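Local coordinates for oligopeptide-binding protein oppA (Lactococcus lactis, PDB 3DRF) that binds oligopeptides in a voluminous cavity that closes like a Venus fly-trap, supplying the OppABCDF ABC transporter for peptide uptake, at residues Ser41-Lys46 and Met448-Trp453; Phe59-Gly64 and Ile253-Val258; Met300-Met305 and Thr539-Asn544; Val412-Val417 and Asp467-Ser472. All coordinates share one frame; numbering follows the deposited sequence.

Contact 1 of 4, residues Ser41-Lys46 and Met448-Trp453; sequences SDSPMK and MEFNSW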
loop_
_atom_site.group_PDB
_atom_site.type_symbol
_atom_site.label_atom_id
_atom_site.label_comp_id
_atom_site.label_asym_id
_atom_site.label_seq_id
_atom_site.Cartn_x
_atom_site.Cartn_y
_atom_site.Cartn_z
ATOM N N SER A 41 -5.556 -15.176 -0.539
ATOM C CA SER A 41 -4.190 -15.044 -0.964
ATOM C C SER A 41 -3.686 -16.359 -1.535
ATOM O O SER A 41 -3.809 -17.349 -0.917
ATOM C CB SER A 41 -3.306 -14.649 0.246
ATOM O OG SER A 41 -1.940 -14.554 -0.133
ATOM N N ASP A 42 -3.097 -16.293 -2.704
ATOM C CA ASP A 42 -2.444 -17.448 -3.308
ATOM C C ASP A 42 -0.981 -17.654 -2.818
ATOM O O ASP A 42 -0.408 -18.674 -3.024
ATOM C CB ASP A 42 -2.513 -17.362 -4.857
ATOM C CG ASP A 42 -3.945 -17.598 -5.380
ATOM O OD1 ASP A 42 -4.577 -18.409 -4.804
ATOM O OD2 ASP A 42 -4.390 -16.898 -6.250
ATOM N N SER A 43 -0.438 -16.648 -2.170
ATOM C CA SER A 43 0.887 -16.754 -1.547
ATOM C C SER A 43 0.810 -16.947 -0.028
ATOM O O SER A 43 -0.098 -16.509 0.600
ATOM C CB SER A 43 1.682 -15.465 -1.797
ATOM O OG SER A 43 2.043 -15.331 -3.149
ATOM N N PRO A 44 1.814 -17.568 0.551
ATOM C CA PRO A 44 1.882 -17.705 2.005
ATOM C C PRO A 44 1.868 -16.332 2.701
ATOM O O PRO A 44 2.432 -15.365 2.248
ATOM C CB PRO A 44 3.242 -18.410 2.233
ATOM C CG PRO A 44 3.549 -19.062 0.979
ATOM C CD PRO A 44 2.930 -18.235 -0.124
ATOM N N MET A 45 1.238 -16.316 3.863
ATOM C CA MET A 45 1.269 -15.172 4.750
ATOM C C MET A 45 2.723 -14.850 5.159
ATOM O O MET A 45 3.493 -15.708 5.398
ATOM C CB MET A 45 0.452 -15.598 5.991
ATOM C CG MET A 45 0.352 -14.519 7.008
ATOM S SD MET A 45 -0.472 -15.056 8.516
ATOM C CE MET A 45 0.782 -16.164 9.292
ATOM N N LYS A 46 3.042 -13.591 5.227
ATOM C CA LYS A 46 4.350 -13.110 5.715
ATOM C C LYS A 46 4.072 -12.363 7.010
ATOM O O LYS A 46 3.816 -11.193 7.032
ATOM C CB LYS A 46 5.014 -12.189 4.694
ATOM C CG LYS A 46 5.469 -12.906 3.487
ATOM C CD LYS A 46 6.100 -11.930 2.533
ATOM C CE LYS A 46 7.253 -11.051 3.169
ATOM N NZ LYS A 46 8.338 -11.857 3.582
ATOM N N MET A 448 4.261 -14.296 -12.233
ATOM C CA MET A 448 5.174 -14.232 -11.092
ATOM C C MET A 448 4.415 -14.307 -9.766
ATOM O O MET A 448 3.482 -13.592 -9.552
ATOM C CB MET A 448 5.970 -12.908 -11.172
ATOM C CG MET A 448 7.149 -12.865 -10.161
ATOM S SD MET A 448 8.222 -11.432 -10.371
ATOM C CE MET A 448 9.077 -11.893 -11.889
ATOM N N GLU A 449 4.865 -15.178 -8.891
ATOM C CA GLU A 449 4.299 -15.324 -7.521
ATOM C C GLU A 449 4.490 -14.001 -6.708
ATOM O O GLU A 449 5.478 -13.320 -6.829
ATOM C CB GLU A 449 4.999 -16.520 -6.822
ATOM C CG GLU A 449 4.462 -16.850 -5.406
ATOM C CD GLU A 449 5.164 -16.089 -4.291
ATOM O OE1 GLU A 449 6.333 -15.770 -4.445
ATOM O OE2 GLU A 449 4.516 -15.861 -3.299
ATOM N N PHE A 450 3.484 -13.687 -5.923
ATOM C CA PHE A 450 3.404 -12.374 -5.270
ATOM C C PHE A 450 4.583 -12.003 -4.323
ATOM O O PHE A 450 5.145 -10.975 -4.458
ATOM C CB PHE A 450 2.074 -12.215 -4.546
ATOM C CG PHE A 450 1.946 -10.892 -3.794
ATOM C CD1 PHE A 450 1.794 -9.667 -4.451
ATOM C CD2 PHE A 450 1.981 -10.881 -2.430
ATOM C CE1 PHE A 450 1.671 -8.465 -3.704
ATOM C CE2 PHE A 450 1.841 -9.701 -1.710
ATOM C CZ PHE A 450 1.694 -8.506 -2.350
ATOM N N ASN A 451 4.926 -12.897 -3.394
ATOM C CA ASN A 451 6.027 -12.593 -2.473
ATOM C C ASN A 451 7.351 -12.406 -3.243
ATOM O O ASN A 451 8.075 -11.523 -2.934
ATOM C CB ASN A 451 6.153 -13.677 -1.361
ATOM C CG ASN A 451 4.960 -13.714 -0.401
ATOM O OD1 ASN A 451 4.275 -12.757 -0.186
ATOM N ND2 ASN A 451 4.742 -14.881 0.175
ATOM N N SER A 452 7.588 -13.230 -4.247
ATOM C CA SER A 452 8.760 -13.094 -5.120
ATOM C C SER A 452 8.762 -11.736 -5.830
ATOM O O SER A 452 9.792 -11.054 -5.904
ATOM C CB SER A 452 8.780 -14.221 -6.156
ATOM O OG SER A 452 9.066 -15.472 -5.554
ATOM N N TRP A 453 7.605 -11.350 -6.328
ATOM C CA TRP A 453 7.462 -10.061 -7.042
ATOM C C TRP A 453 7.789 -8.881 -6.106
ATOM O O TRP A 453 8.478 -8.003 -6.463
ATOM C CB TRP A 453 6.054 -9.939 -7.583
ATOM C CG TRP A 453 5.771 -8.598 -8.307
ATOM C CD1 TRP A 453 5.996 -8.306 -9.598
ATOM C CD2 TRP A 453 5.215 -7.448 -7.720
ATOM N NE1 TRP A 453 5.608 -7.040 -9.863
ATOM C CE2 TRP A 453 5.111 -6.473 -8.725
ATOM C CE3 TRP A 453 4.762 -7.149 -6.438
ATOM C CZ2 TRP A 453 4.607 -5.188 -8.486
ATOM C CZ3 TRP A 453 4.244 -5.892 -6.202
ATOM C CH2 TRP A 453 4.159 -4.919 -7.238
HETATM O O HOH W 1 1.096 -15.494 -5.722
HETATM O O HOH W 2 1.815 -12.812 1.100
#

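Contact 2 of 4, residues Phe59-Gly64 and Ile253-Val258; sequences FATMSG and ITYEVV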
loop_
_atom_site.group_PDB
_atom_site.type_symbol
_atom_site.label_atom_id
_atom_site.label_comp_id
_atom_site.label_asym_id
_atom_site.label_seq_id
_atom_site.Cartn_x
_atom_site.Cartn_y
_atom_site.Cartn_z
ATOM N N PHE A 59 -0.904 -9.205 5.191
ATOM C CA PHE A 59 -0.640 -9.314 6.629
ATOM C C PHE A 59 -1.141 -8.073 7.412
ATOM O O PHE A 59 -1.633 -8.189 8.514
ATOM C CB PHE A 59 0.842 -9.599 6.969
ATOM C CG PHE A 59 0.957 -9.994 8.388
ATOM C CD1 PHE A 59 0.465 -11.189 8.801
ATOM C CD2 PHE A 59 1.329 -9.039 9.334
ATOM C CE1 PHE A 59 0.478 -11.498 10.192
ATOM C CE2 PHE A 59 1.321 -9.367 10.657
ATOM C CZ PHE A 59 0.927 -10.519 11.065
ATOM N N ALA A 60 -1.042 -6.891 6.815
ATOM C CA ALA A 60 -1.598 -5.714 7.470
ATOM C C ALA A 60 -3.078 -5.942 7.830
ATOM O O ALA A 60 -3.481 -5.664 8.864
ATOM C CB ALA A 60 -1.453 -4.472 6.567
ATOM N N THR A 61 -3.813 -6.548 6.908
ATOM C CA THR A 61 -5.226 -6.850 7.147
ATOM C C THR A 61 -5.399 -7.954 8.220
ATOM O O THR A 61 -6.144 -7.790 9.125
ATOM C CB THR A 61 -5.927 -7.249 5.868
ATOM O OG1 THR A 61 -5.877 -6.149 4.954
ATOM C CG2 THR A 61 -7.391 -7.546 6.153
ATOM N N MET A 62 -4.655 -9.030 8.104
ATOM C CA MET A 62 -4.701 -10.141 9.105
ATOM C C MET A 62 -4.301 -9.747 10.527
ATOM O O MET A 62 -4.731 -10.374 11.438
ATOM C CB MET A 62 -3.851 -11.323 8.616
ATOM C CG MET A 62 -4.358 -11.922 7.286
ATOM S SD MET A 62 -3.382 -13.370 6.748
ATOM C CE MET A 62 -4.025 -14.658 7.844
ATOM N N SER A 63 -3.513 -8.675 10.654
ATOM C CA SER A 63 -3.112 -8.121 11.947
ATOM C C SER A 63 -4.209 -7.310 12.658
ATOM O O SER A 63 -4.018 -6.903 13.747
ATOM C CB SER A 63 -1.845 -7.240 11.806
ATOM O OG SER A 63 -2.150 -5.969 11.226
ATOM N N GLY A 64 -5.345 -7.102 11.992
ATOM C CA GLY A 64 -6.377 -6.215 12.504
ATOM C C GLY A 64 -6.813 -6.467 13.963
ATOM O O GLY A 64 -6.800 -5.594 14.767
ATOM N N ILE A 253 -10.675 -15.671 17.709
ATOM C CA ILE A 253 -10.729 -15.497 16.262
ATOM C C ILE A 253 -9.603 -16.263 15.606
ATOM O O ILE A 253 -8.502 -16.088 16.015
ATOM C CB ILE A 253 -10.580 -13.986 15.835
ATOM C CG1 ILE A 253 -11.639 -13.107 16.485
ATOM C CG2 ILE A 253 -10.621 -13.868 14.252
ATOM C CD1 ILE A 253 -11.334 -11.562 16.458
ATOM N N THR A 254 -9.879 -17.073 14.598
ATOM C CA THR A 254 -8.821 -17.672 13.799
ATOM C C THR A 254 -8.789 -16.871 12.479
ATOM O O THR A 254 -9.813 -16.473 11.935
ATOM C CB THR A 254 -9.061 -19.170 13.586
ATOM O OG1 THR A 254 -10.291 -19.348 12.866
ATOM C CG2 THR A 254 -9.117 -19.844 14.942
ATOM N N TYR A 255 -7.600 -16.597 12.003
ATOM C CA TYR A 255 -7.442 -15.803 10.774
ATOM C C TYR A 255 -6.446 -16.550 9.893
ATOM O O TYR A 255 -5.344 -16.753 10.305
ATOM C CB TYR A 255 -6.965 -14.374 11.107
ATOM C CG TYR A 255 -7.509 -13.253 10.206
ATOM C CD1 TYR A 255 -7.643 -13.407 8.854
ATOM C CD2 TYR A 255 -7.875 -12.067 10.733
ATOM C CE1 TYR A 255 -8.115 -12.384 8.060
ATOM C CE2 TYR A 255 -8.359 -11.045 9.943
ATOM C CZ TYR A 255 -8.482 -11.226 8.612
ATOM O OH TYR A 255 -9.001 -10.236 7.834
ATOM N N GLU A 256 -6.893 -16.988 8.714
ATOM C CA GLU A 256 -6.145 -17.900 7.854
ATOM C C GLU A 256 -6.013 -17.353 6.447
ATOM O O GLU A 256 -6.930 -16.728 5.991
ATOM C CB GLU A 256 -6.837 -19.311 7.791
ATOM C CG GLU A 256 -7.069 -19.989 9.135
ATOM C CD GLU A 256 -7.582 -21.408 8.980
ATOM O OE1 GLU A 256 -8.034 -21.841 7.936
ATOM O OE2 GLU A 256 -7.492 -22.065 9.989
ATOM N N VAL A 257 -5.069 -17.751 5.666
ATOM C CA VAL A 257 -5.130 -17.487 4.229
ATOM C C VAL A 257 -5.935 -18.603 3.561
ATOM O O VAL A 257 -6.026 -19.721 4.078
ATOM C CB VAL A 257 -3.741 -17.290 3.544
ATOM C CG1 VAL A 257 -3.088 -15.979 4.012
ATOM C CG2 VAL A 257 -2.834 -18.492 3.760
ATOM N N VAL A 258 -6.607 -18.257 2.486
ATOM C CA VAL A 258 -7.325 -19.177 1.612
ATOM C C VAL A 258 -7.104 -18.828 0.143
ATOM O O VAL A 258 -7.033 -17.654 -0.221
ATOM C CB VAL A 258 -8.836 -19.175 1.908
ATOM C CG1 VAL A 258 -9.433 -17.807 1.611
ATOM C CG2 VAL A 258 -9.536 -20.257 1.101
HETATM O O HOH W 3 -9.264 -7.867 9.071
#

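Contact 3 of 4, residues Met300-Met305 and Thr539-Asn544; sequences MYISLM and TNFMLN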
loop_
_atom_site.group_PDB
_atom_site.type_symbol
_atom_site.label_atom_id
_atom_site.label_comp_id
_atom_site.label_asym_id
_atom_site.label_seq_id
_atom_site.Cartn_x
_atom_site.Cartn_y
_atom_site.Cartn_z
ATOM N N MET A 300 -9.943 2.088 -1.012
ATOM C CA MET A 300 -8.903 3.102 -1.022
ATOM C C MET A 300 -7.729 2.421 -1.756
ATOM O O MET A 300 -6.920 1.767 -1.156
ATOM C CB MET A 300 -8.539 3.467 0.397
ATOM C CG MET A 300 -8.126 4.917 0.487
ATOM S SD MET A 300 -8.674 5.533 2.090
ATOM C CE MET A 300 -7.897 4.303 2.976
ATOM N N TYR A 301 -7.824 2.459 -3.090
ATOM C CA TYR A 301 -7.060 1.531 -3.976
ATOM C C TYR A 301 -6.750 2.161 -5.314
ATOM O O TYR A 301 -7.535 2.888 -5.857
ATOM C CB TYR A 301 -7.927 0.264 -4.210
ATOM C CG TYR A 301 -7.394 -0.799 -5.197
ATOM C CD1 TYR A 301 -6.690 -1.880 -4.754
ATOM C CD2 TYR A 301 -7.639 -0.696 -6.558
ATOM C CE1 TYR A 301 -6.278 -2.875 -5.665
ATOM C CE2 TYR A 301 -7.223 -1.636 -7.436
ATOM C CZ TYR A 301 -6.545 -2.715 -6.978
ATOM O OH TYR A 301 -6.136 -3.688 -7.842
ATOM N N ILE A 302 -5.596 1.760 -5.844
ATOM C CA ILE A 302 -5.256 2.016 -7.244
ATOM C C ILE A 302 -4.429 0.857 -7.719
ATOM O O ILE A 302 -3.554 0.339 -7.026
ATOM C CB ILE A 302 -4.459 3.373 -7.424
ATOM C CG1 ILE A 302 -4.176 3.744 -8.890
ATOM C CG2 ILE A 302 -3.095 3.398 -6.673
ATOM C CD1 ILE A 302 -5.402 4.023 -9.655
ATOM N N SER A 303 -4.719 0.440 -8.940
ATOM C CA SER A 303 -3.784 -0.390 -9.728
ATOM C C SER A 303 -3.201 0.428 -10.895
ATOM O O SER A 303 -3.824 1.287 -11.383
ATOM C CB SER A 303 -4.376 -1.717 -10.203
ATOM O OG SER A 303 -5.476 -1.457 -11.099
ATOM N N LEU A 304 -1.995 0.058 -11.283
ATOM C CA LEU A 304 -1.229 0.823 -12.254
ATOM C C LEU A 304 -0.159 -0.032 -12.878
ATOM O O LEU A 304 0.307 -0.955 -12.334
ATOM C CB LEU A 304 -0.631 2.116 -11.629
ATOM C CG LEU A 304 0.537 1.877 -10.674
ATOM C CD1 LEU A 304 1.142 3.260 -10.379
ATOM C CD2 LEU A 304 0.096 1.175 -9.331
ATOM N N MET A 305 0.137 0.331 -14.105
ATOM C CA MET A 305 1.203 -0.295 -14.833
ATOM C C MET A 305 2.496 0.557 -14.703
ATOM O O MET A 305 2.517 1.732 -14.937
ATOM C CB MET A 305 0.765 -0.382 -16.316
ATOM C CG MET A 305 1.809 -1.083 -17.233
ATOM S SD MET A 305 1.113 -1.565 -18.868
ATOM C CE MET A 305 0.715 0.080 -19.559
ATOM N N THR A 539 -4.476 2.097 -13.984
ATOM C CA THR A 539 -5.262 0.946 -14.519
ATOM C C THR A 539 -6.729 0.997 -14.030
ATOM O O THR A 539 -7.588 1.359 -14.740
ATOM C CB THR A 539 -4.529 -0.394 -14.216
ATOM O OG1 THR A 539 -3.204 -0.274 -14.734
ATOM C CG2 THR A 539 -5.256 -1.554 -14.928
ATOM N N ASN A 540 -6.939 0.606 -12.784
ATOM C CA ASN A 540 -8.299 0.547 -12.174
ATOM C C ASN A 540 -8.485 1.228 -10.801
ATOM O O ASN A 540 -7.602 1.292 -9.976
ATOM C CB ASN A 540 -8.737 -0.903 -11.985
ATOM C CG ASN A 540 -9.130 -1.585 -13.280
ATOM O OD1 ASN A 540 -8.769 -2.694 -13.507
ATOM N ND2 ASN A 540 -9.840 -0.940 -14.044
ATOM N N PHE A 541 -9.703 1.727 -10.629
ATOM C CA PHE A 541 -10.318 1.991 -9.337
ATOM C C PHE A 541 -11.249 0.805 -9.055
ATOM O O PHE A 541 -11.628 0.096 -9.947
ATOM C CB PHE A 541 -11.142 3.283 -9.375
ATOM C CG PHE A 541 -10.364 4.544 -9.795
ATOM C CD1 PHE A 541 -9.067 4.837 -9.338
ATOM C CD2 PHE A 541 -10.972 5.449 -10.585
ATOM C CE1 PHE A 541 -8.441 6.036 -9.734
ATOM C CE2 PHE A 541 -10.342 6.609 -10.938
ATOM C CZ PHE A 541 -9.084 6.880 -10.518
ATOM N N MET A 542 -11.606 0.652 -7.789
ATOM C CA MET A 542 -12.401 -0.499 -7.371
ATOM C C MET A 542 -13.313 -0.220 -6.194
ATOM O O MET A 542 -13.113 0.695 -5.438
ATOM C CB MET A 542 -11.444 -1.662 -6.965
ATOM C CG MET A 542 -11.921 -3.096 -7.211
ATOM S SD MET A 542 -10.436 -4.123 -7.238
ATOM C CE MET A 542 -9.780 -3.791 -5.649
ATOM N N LEU A 543 -14.342 -1.065 -6.127
ATOM C CA LEU A 543 -15.130 -1.283 -4.909
ATOM C C LEU A 543 -14.705 -2.612 -4.302
ATOM O O LEU A 543 -14.480 -3.523 -5.018
ATOM C CB LEU A 543 -16.653 -1.386 -5.207
ATOM C CG LEU A 543 -17.301 -0.224 -5.923
ATOM C CD1 LEU A 543 -18.832 -0.521 -6.213
ATOM C CD2 LEU A 543 -17.103 0.971 -5.092
ATOM N N ASN A 544 -14.571 -2.647 -2.986
ATOM C CA ASN A 544 -14.360 -3.876 -2.228
ATOM C C ASN A 544 -15.710 -4.500 -1.826
ATOM O O ASN A 544 -16.682 -3.802 -1.682
ATOM C CB ASN A 544 -13.567 -3.577 -0.931
ATOM C CG ASN A 544 -12.089 -3.286 -1.186
ATOM O OD1 ASN A 544 -11.549 -3.693 -2.138
ATOM N ND2 ASN A 544 -11.513 -2.521 -0.323
HETATM O O HOH W 4 -10.304 2.505 -5.992
HETATM O O HOH W 5 -6.193 -3.868 -12.282
#

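Contact 4 of 4, residues Val412-Val417 and Asp467-Ser472; sequences VYAARV and DITDGS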
loop_
_atom_site.group_PDB
_atom_site.type_symbol
_atom_site.label_atom_id
_atom_site.label_comp_id
_atom_site.label_asym_id
_atom_site.label_seq_id
_atom_site.Cartn_x
_atom_site.Cartn_y
_atom_site.Cartn_z
ATOM N N VAL A 412 9.988 -7.179 -21.751
ATOM C CA VAL A 412 9.607 -8.211 -20.791
ATOM C C VAL A 412 8.542 -7.677 -19.834
ATOM O O VAL A 412 8.741 -6.692 -19.188
ATOM C CB VAL A 412 10.857 -8.674 -19.974
ATOM C CG1 VAL A 412 10.419 -9.599 -18.834
ATOM C CG2 VAL A 412 11.920 -9.349 -20.888
ATOM N N TYR A 413 7.466 -8.428 -19.731
ATOM C CA TYR A 413 6.317 -8.081 -18.880
ATOM C C TYR A 413 6.282 -9.019 -17.679
ATOM O O TYR A 413 5.966 -10.185 -17.805
ATOM C CB TYR A 413 5.058 -8.285 -19.683
ATOM C CG TYR A 413 3.673 -8.003 -19.021
ATOM C CD1 TYR A 413 3.512 -7.187 -17.884
ATOM C CD2 TYR A 413 2.509 -8.544 -19.585
ATOM C CE1 TYR A 413 2.241 -6.955 -17.359
ATOM C CE2 TYR A 413 1.295 -8.307 -19.086
ATOM C CZ TYR A 413 1.167 -7.510 -17.956
ATOM O OH TYR A 413 -0.054 -7.242 -17.419
ATOM N N ALA A 414 6.628 -8.473 -16.525
ATOM C CA ALA A 414 6.557 -9.221 -15.250
ATOM C C ALA A 414 5.096 -9.222 -14.690
ATOM O O ALA A 414 4.791 -8.587 -13.716
ATOM C CB ALA A 414 7.546 -8.628 -14.201
ATOM N N ALA A 415 4.199 -9.891 -15.383
ATOM C CA ALA A 415 2.825 -10.040 -14.952
ATOM C C ALA A 415 2.791 -10.978 -13.739
ATOM O O ALA A 415 3.579 -11.883 -13.588
ATOM C CB ALA A 415 1.965 -10.581 -16.107
ATOM N N ARG A 416 1.829 -10.686 -12.879
ATOM C CA ARG A 416 1.669 -11.381 -11.604
ATOM C C ARG A 416 0.578 -12.465 -11.619
ATOM O O ARG A 416 -0.358 -12.399 -12.349
ATOM C CB ARG A 416 1.335 -10.353 -10.510
ATOM C CG ARG A 416 2.354 -9.189 -10.408
ATOM C CD ARG A 416 2.171 -8.391 -9.126
ATOM N NE ARG A 416 0.882 -7.774 -9.083
ATOM C CZ ARG A 416 0.481 -7.015 -8.095
ATOM N NH1 ARG A 416 1.245 -6.823 -7.070
ATOM N NH2 ARG A 416 -0.718 -6.538 -8.104
ATOM N N VAL A 417 0.763 -13.449 -10.746
ATOM C CA VAL A 417 -0.240 -14.455 -10.479
ATOM C C VAL A 417 -1.473 -13.692 -9.991
ATOM O O VAL A 417 -1.360 -12.723 -9.318
ATOM C CB VAL A 417 0.301 -15.422 -9.364
ATOM C CG1 VAL A 417 -0.832 -16.328 -8.746
ATOM C CG2 VAL A 417 1.394 -16.308 -9.979
ATOM N N ASP A 467 10.724 -4.915 -17.885
ATOM C CA ASP A 467 10.364 -3.645 -18.482
ATOM C C ASP A 467 9.002 -3.080 -18.059
ATOM O O ASP A 467 8.895 -1.899 -17.845
ATOM C CB ASP A 467 10.395 -3.771 -20.028
ATOM C CG ASP A 467 11.771 -4.176 -20.540
ATOM O OD1 ASP A 467 12.665 -3.393 -20.299
ATOM O OD2 ASP A 467 11.879 -5.241 -21.141
ATOM N N ILE A 468 8.003 -3.952 -18.006
ATOM C CA ILE A 468 6.617 -3.565 -17.658
ATOM C C ILE A 468 6.218 -4.490 -16.520
ATOM O O ILE A 468 6.505 -5.651 -16.537
ATOM C CB ILE A 468 5.658 -3.832 -18.847
ATOM C CG1 ILE A 468 6.094 -3.070 -20.127
ATOM C CG2 ILE A 468 4.176 -3.449 -18.491
ATOM C CD1 ILE A 468 5.334 -3.595 -21.411
ATOM N N THR A 469 5.519 -3.956 -15.524
ATOM C CA THR A 469 4.875 -4.770 -14.489
ATOM C C THR A 469 3.583 -4.046 -14.080
ATOM O O THR A 469 3.345 -2.964 -14.430
ATOM C CB THR A 469 5.840 -5.098 -13.301
ATOM O OG1 THR A 469 5.253 -6.174 -12.545
ATOM C CG2 THR A 469 5.969 -3.903 -12.365
ATOM N N ASP A 470 2.789 -4.749 -13.280
ATOM C CA ASP A 470 1.537 -4.238 -12.691
ATOM C C ASP A 470 1.691 -4.215 -11.193
ATOM O O ASP A 470 2.145 -5.167 -10.630
ATOM C CB ASP A 470 0.373 -5.179 -13.036
ATOM C CG ASP A 470 0.151 -5.310 -14.540
ATOM O OD1 ASP A 470 0.092 -4.262 -15.185
ATOM O OD2 ASP A 470 0.034 -6.412 -15.012
ATOM N N GLY A 471 1.349 -3.079 -10.590
ATOM C CA GLY A 471 1.299 -2.974 -9.144
ATOM C C GLY A 471 -0.131 -2.635 -8.712
ATOM O O GLY A 471 -0.955 -2.214 -9.466
ATOM N N SER A 472 -0.413 -2.890 -7.456
ATOM C CA SER A 472 -1.693 -2.514 -6.846
ATOM C C SER A 472 -1.382 -2.033 -5.436
ATOM O O SER A 472 -0.473 -2.564 -4.789
ATOM C CB SER A 472 -2.662 -3.697 -6.785
ATOM O OG SER A 472 -3.060 -4.125 -8.081
HETATM O O HOH W 6 -1.255 -4.611 -17.533
HETATM O O HOH W 7 -0.084 -8.613 -13.340
#

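Contact 1 of 4, residues Ser41-Lys46 and Met448-Trp453
E449 and S43 meet through a short hydrogen bond, S43 OG to E449 OE2 at 2.5 Å. From CB outward along the glutamate, CG, anti to the backbone N (chi1 -177°), already lies 3.6 Å from S43 OG. A bend at chi2 (-89°) turns CD back toward the start of the helix. There E449 acts as N-cap: OE1 accepts S452 N at 2.8 Å from above the carboxylate plane, and OE2 accepts N451 N at 3.0 Å. S43 OG and N451 N reach OE2 from the same face of that plane, S43 OG on the anti side, so two donors grip one oxygen. An alanine at E449 would probably leave S43 OG and the N-H groups of N451 and S452 without this acceptor. Beside the cap, N451 ND2 donates to P44 O at 3.1 Å, nearly straight (175°) and on a carbonyl lone pair, while N451 OD1 packs 3.4 Å from K46 CD. One water joins S43 OG to F450 N, and a second joins P44 O to N451 OD1. The loop 41-46 follows strand 34-40 and rests M45 on helix 57-62; it faces the start of helix 450-458, whose F450 and W453 pack on the bound peptide.

Contact 2 of 4, residues Phe59-Gly64 and Ile253-Val258
M62 covers one face of the Y255 ring, and contacts of several kinds build on that overlap. The CH-pi contact comes from the backbone: M62 CA stands 3.9 Å from the ring centroid and only 12° off the normal, hence over the middle of the face. The Met-aromatic contact is more oblique, with M62 SD 5.4 Å from the same centroid and 39° off the normal. Apolar packing fills in between, M62 CG lying 3.9 Å from Y255 CE1. The chain bends about the CG-SD bond (chi3 77°), which places CE against the strand backbone, 3.5 Å from Y255 O. SD also approaches V257 CG1, although V257 is modelled in two conformers, so that contact is less certain. At the far end of the ring, T61 CG2 packs 3.6 Å from Y255 OH. Polar linkage is indirect: a water donates to T61 O at 3.1 Å and sits 2.7 Å from Y255 OH, at the ring edge and in its plane. The same hydroxyl is hydrogen-bonded to N276, and T61 OG1 to A57 O, so both polar tips have partners beyond the two segments. Strand 252-258 lies between strands 234-239 and 34-40 of a mixed sheet, and helix 57-62 rests on one face of it: the helix-on-sheet layering of an alpha/beta lobe, as expected in solute-binding proteins.

Contact 3 of 4, residues Met300-Met305 and Thr539-Asn544
T539 and N540 both face S303, forming a classic beta bulge between two antiparallel strands. T539 N donates to S303 O at 2.8 Å, while the bond from N540 N to the same oxygen is weak at 3.5 Å. N540 N also reaches S303 OG at 3.0 Å, the hydroxyl being set between its backbone N and carbonyl carbon (chi1 63°). S303 N donates to N540 O at 3.2 Å. A water links S303 OG to N540 OD1; N540 ND2 is held by D346 and T539 OG1 by R340. The axes of the short segments 301-305 and 540-544 run at 151°, 5.3 Å apart at closest, within a mixed sheet. Further along, M542 CE makes a CH-pi contact over the centre of the Y301 ring, 3.5 Å from the centroid and 6° off the normal, and SD, 4.3 Å from the centroid over the same face, makes the Met-aromatic contact. Y301 OH hydrogen-bonds to the bound peptide's backbone and to S472 OG. An alanine at Y301 would probably leave a gap against the M542 methyl and deprive the peptide backbone of that hydroxyl partner. I302 CD1 lies 3.6 Å from F541 CE1, the side chains side by side.

Contact 4 of 4, residues Val412-Val417 and Asp467-Ser472
Y413 and I468 pair in parallel strands, with axes 4.6 Å apart and 18° from parallel; strand 407-414 also pairs in parallel with strand 439-442, helices joining the three, consistent with a type II binding-protein lobe. The Y413 ring turns its edge to the second strand: I468 O lies in the ring plane, and CD1 packs on I468 CG2. At its tip, Y413 OH donates to D470 OD2 at 2.5 Å on the syn lone pair, the ring and carboxylate planes being 88° apart. Waters bridge D470 OD1 to Y413 OH and D470 OD2 to R416 N. R416 instead offers a face: its guanidinium lies with D470 O 3.3 Å above the plane, and W453 makes a cation-pi contact with it. S472 OG hydrogen-bonds to the bound peptide's backbone, and R416 NH1 does so weakly. D467 crosses V412 at about a right angle; OD2 takes V412 N on its anti lone pair at 2.8 Å, while OD1 forms a salt bridge with R323. V412 O accepts both I468 N and D467 N, and A414 N donates to I468 O. On the other face of the sheet, T469 OG1 is anti to its backbone N (chi1 -165°) and donates to A414 O at 2.7 Å. A414 centres an inverse gamma turn, and D470 N, buried here without a partner, is 4.4 Å from A414 O.

Contacts 3 and 4 are buried and belong to one sheet: strands 292-307 and 468-474 are neighbours, joined by L304 O to G471 N. Both combine backbone pairing, antiparallel with a bulge in contact 3 and parallel in contact 4, with side-chain bonds, which make half of the bonds in contact 4. Contacts 1 and 2 are only partly buried. Contact 2 packs a helix on a different sheet through sulfur and aromatic carbon, whereas contact 1 relies on side-chain polar bonds and waters. Contact 1 touches both sides, S41 N reaching V258 O and W453 NE1 reaching T469 OG1, consistent with bridging two lobes in the closed form; contacts 2 and 4 stay about 11 Å apart at their nearest atoms.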